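Local coordinates for glucose-inhibited division protein A-related protein, probable oxidoreductase (Thermus thermophilus, PDB 2CUL) that binds flavin-adenine dinucleotide in a Rossmann-type fold and is probably an oxidoreductase, a small form of the glucose-inhibited division protein A family, at residues A19-Q24 against L81-H85. Numbering follows the deposited sequence.
Sequences AFWLAQ and LRPLH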
ATOM      1  N   ALA A  19       3.618   5.484  -6.431  1.00  8.83           N
ATOM      2  CA  ALA A  19       2.879   6.578  -7.057  1.00  8.52           C
ATOM      3  C   ALA A  19       3.796   7.758  -7.345  1.00 10.13           C
ATOM      4  O   ALA A  19       3.711   8.385  -8.403  1.00 10.30           O
ATOM      5  CB  ALA A  19       1.739   7.022  -6.149  1.00  8.54           C
ATOM      6  N   PHE A  20       4.675   8.053  -6.394  1.00 10.30           N
ATOM      7  CA  PHE A  20       5.603   9.167  -6.526  1.00 11.73           C
ATOM      8  C   PHE A  20       6.478   9.089  -7.772  1.00 10.11           C
ATOM      9  O   PHE A  20       6.510  10.025  -8.567  1.00 12.57           O
ATOM     10  CB  PHE A  20       6.496   9.255  -5.287  1.00 14.03           C
ATOM     11  CG  PHE A  20       7.520  10.352  -5.357  1.00 17.71           C
ATOM     12  CD1 PHE A  20       7.162  11.673  -5.115  1.00 21.96           C
ATOM     13  CD2 PHE A  20       8.840  10.066  -5.689  1.00 17.92           C
ATOM     14  CE1 PHE A  20       8.106  12.697  -5.204  1.00 22.06           C
ATOM     15  CE2 PHE A  20       9.792  11.080  -5.783  1.00 23.78           C
ATOM     16  CZ  PHE A  20       9.422  12.399  -5.539  1.00 22.08           C
ATOM     17  N   TRP A  21       7.189   7.978  -7.944  1.00  9.92           N
ATOM     18  CA  TRP A  21       8.067   7.832  -9.097  1.00 11.83           C
ATOM     19  C   TRP A  21       7.328   7.708 -10.420  1.00 13.23           C
ATOM     20  O   TRP A  21       7.817   8.171 -11.450  1.00 16.07           O
ATOM     21  CB  TRP A  21       9.011   6.644  -8.903  1.00 12.89           C
ATOM     22  CG  TRP A  21       9.986   6.880  -7.797  1.00 19.58           C
ATOM     23  CD1 TRP A  21       9.870   6.468  -6.500  1.00 19.10           C
ATOM     24  CD2 TRP A  21      11.188   7.656  -7.867  1.00 19.72           C
ATOM     25  NE1 TRP A  21      10.925   6.941  -5.757  1.00 18.78           N
ATOM     26  CE2 TRP A  21      11.749   7.674  -6.571  1.00 19.18           C
ATOM     27  CE3 TRP A  21      11.846   8.340  -8.899  1.00 22.92           C
ATOM     28  CZ2 TRP A  21      12.938   8.352  -6.278  1.00 23.62           C
ATOM     29  CZ3 TRP A  21      13.031   9.016  -8.606  1.00 26.79           C
ATOM     30  CH2 TRP A  21      13.563   9.015  -7.305  1.00 28.31           C
ATOM     31  N   LEU A  22       6.153   7.089 -10.404  1.00 10.37           N
ATOM     32  CA  LEU A  22       5.383   6.957 -11.631  1.00 11.13           C
ATOM     33  C   LEU A  22       4.936   8.344 -12.069  1.00 11.18           C
ATOM     34  O   LEU A  22       5.042   8.702 -13.243  1.00 12.73           O
ATOM     35  CB  LEU A  22       4.154   6.069 -11.415  1.00  9.70           C
ATOM     36  CG  LEU A  22       4.415   4.565 -11.281  1.00  8.57           C
ATOM     37  CD1 LEU A  22       3.115   3.850 -10.951  1.00 10.58           C
ATOM     38  CD2 LEU A  22       5.009   4.028 -12.582  1.00 10.27           C
ATOM     39  N   ALA A  23       4.449   9.128 -11.111  1.00  9.63           N
ATOM     40  CA  ALA A  23       3.971  10.474 -11.400  1.00 14.17           C
ATOM     41  C   ALA A  23       5.090  11.383 -11.903  1.00 15.84           C
ATOM     42  O   ALA A  23       4.859  12.247 -12.752  1.00 17.50           O
ATOM     43  CB  ALA A  23       3.320  11.068 -10.160  1.00 13.39           C
ATOM     44  N   GLN A  24       6.298  11.187 -11.381  1.00 18.05           N
ATOM     45  CA  GLN A  24       7.448  11.983 -11.797  1.00 21.43           C
ATOM     46  C   GLN A  24       7.689  11.792 -13.290  1.00 20.79           C
ATOM     47  O   GLN A  24       8.208  12.685 -13.964  1.00 21.19           O
ATOM     48  CB  GLN A  24       8.702  11.560 -11.026  1.00 24.40           C
ATOM     49  CG  GLN A  24       8.681  11.892  -9.546  1.00 31.96           C
ATOM     50  CD  GLN A  24       8.671  13.383  -9.285  1.00 36.72           C
ATOM     51  OE1 GLN A  24       9.577  14.104  -9.702  1.00 42.81           O
ATOM     52  NE2 GLN A  24       7.645  13.855  -8.589  1.00 43.35           N
ATOM     53  N   LEU A  81       1.807  16.431  -6.940  1.00 11.27           N
ATOM     54  CA  LEU A  81       2.143  15.747  -8.185  1.00 12.41           C
ATOM     55  C   LEU A  81       0.962  15.798  -9.155  1.00 10.59           C
ATOM     56  O   LEU A  81      -0.069  15.168  -8.929  1.00 11.34           O
ATOM     57  CB  LEU A  81       2.521  14.293  -7.891  1.00 11.84           C
ATOM     58  CG  LEU A  81       3.627  14.111  -6.847  1.00 15.22           C
ATOM     59  CD1 LEU A  81       3.849  12.634  -6.573  1.00 14.63           C
ATOM     60  CD2 LEU A  81       4.908  14.767  -7.341  1.00 21.90           C
ATOM     61  N   ARG A  82       1.128  16.545 -10.241  1.00 11.23           N
ATOM     62  CA  ARG A  82       0.084  16.723 -11.249  1.00 14.21           C
ATOM     63  C   ARG A  82      -0.560  15.458 -11.824  1.00 10.74           C
ATOM     64  O   ARG A  82      -1.785  15.360 -11.903  1.00 12.30           O
ATOM     65  CB  ARG A  82       0.636  17.567 -12.402  1.00 18.51           C
ATOM     66  CG  ARG A  82       1.265  18.875 -11.962  1.00 30.83           C
ATOM     67  CD  ARG A  82       0.262  20.010 -11.985  1.00 36.96           C
ATOM     68  NE  ARG A  82      -0.142  20.346 -13.348  1.00 39.96           N
ATOM     69  CZ  ARG A  82       0.692  20.775 -14.290  1.00 42.21           C
ATOM     70  NH1 ARG A  82       1.983  20.926 -14.021  1.00 43.06           N
ATOM     71  NH2 ARG A  82       0.238  21.053 -15.505  1.00 39.52           N
ATOM     72  N   PRO A  83       0.252  14.474 -12.240  1.00 11.66           N
ATOM     73  CA  PRO A  83      -0.305  13.240 -12.813  1.00 10.49           C
ATOM     74  C   PRO A  83      -0.930  12.280 -11.810  1.00  9.97           C
ATOM     75  O   PRO A  83      -1.450  11.232 -12.191  1.00 11.93           O
ATOM     76  CB  PRO A  83       0.898  12.603 -13.512  1.00 11.89           C
ATOM     77  CG  PRO A  83       1.859  13.755 -13.714  1.00 14.66           C
ATOM     78  CD  PRO A  83       1.709  14.524 -12.440  1.00 13.19           C
ATOM     79  N   LEU A  84      -0.879  12.636 -10.534  1.00  8.09           N
ATOM     80  CA  LEU A  84      -1.419  11.774  -9.496  1.00  8.52           C
ATOM     81  C   LEU A  84      -2.747  12.233  -8.931  1.00  9.25           C
ATOM     82  O   LEU A  84      -2.940  13.416  -8.658  1.00 10.15           O
ATOM     83  CB  LEU A  84      -0.416  11.659  -8.343  1.00  7.90           C
ATOM     84  CG  LEU A  84      -0.870  10.848  -7.124  1.00 12.19           C
ATOM     85  CD1 LEU A  84      -1.174   9.410  -7.537  1.00 12.69           C
ATOM     86  CD2 LEU A  84       0.227  10.877  -6.070  1.00 15.02           C
ATOM     87  N   HIS A  85      -3.668  11.288  -8.772  1.00  7.24           N
ATOM     88  CA  HIS A  85      -4.952  11.599  -8.161  1.00  6.48           C
ATOM     89  C   HIS A  85      -5.078  10.739  -6.915  1.00  8.45           C
ATOM     90  O   HIS A  85      -5.247   9.521  -7.005  1.00  8.53           O
ATOM     91  CB  HIS A  85      -6.133  11.294  -9.074  1.00  6.85           C
ATOM     92  CG  HIS A  85      -7.442  11.741  -8.504  1.00  8.93           C
ATOM     93  ND1 HIS A  85      -8.645  11.155  -8.834  1.00  8.71           N
ATOM     94  CD2 HIS A  85      -7.734  12.727  -7.622  1.00 10.58           C
ATOM     95  CE1 HIS A  85      -9.621  11.759  -8.181  1.00 11.21           C
ATOM     96  NE2 HIS A  85      -9.096  12.717  -7.439  1.00 10.72           N
TER
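Ala-23, on the last part of helix 13-24, comes closest to the incoming chain at Pro-83, CA to CA 5.3 Å, where a type I turn from Leu-81 to Leu-84 leads into strand 84-97. The methyl of Ala-23 points into this turn and meets Leu-81 CD1 at 3.9 Å, with CB of Pro-83 and of Leu-84 somewhat farther off. Leu-81 meets three helix residues. With CG anti to the carbonyl carbon (chi1 -54°) and chi2 extended, its CD1 comes between Ala-23 and Phe-20, 3.7 Å from CD1 of the ring. Gln-24 CG lies over one face of the Phe-20 ring, toward the rim, and the bend at chi2 (-65°) carries the amide to Leu-81, an approach too close to trust in detail. One turn earlier in the helix, Ala-19 CB rests against both methyls of Leu-84, 4.0 Å from CD1. Pro-83 lays its CG 3.5 Å from the carbonyl O of Ala-23. Leu-84 also touches Val-29 and Leu-31, and Pro-83 pairs by backbone with Val-29, which ties the turn to strand 29-33. No hydrogen bond joins the two segments; a mainly apolar fit, alanines admitting leucines close to the backbone, seats the first Rossmann helix against the start of inner strand 84-97.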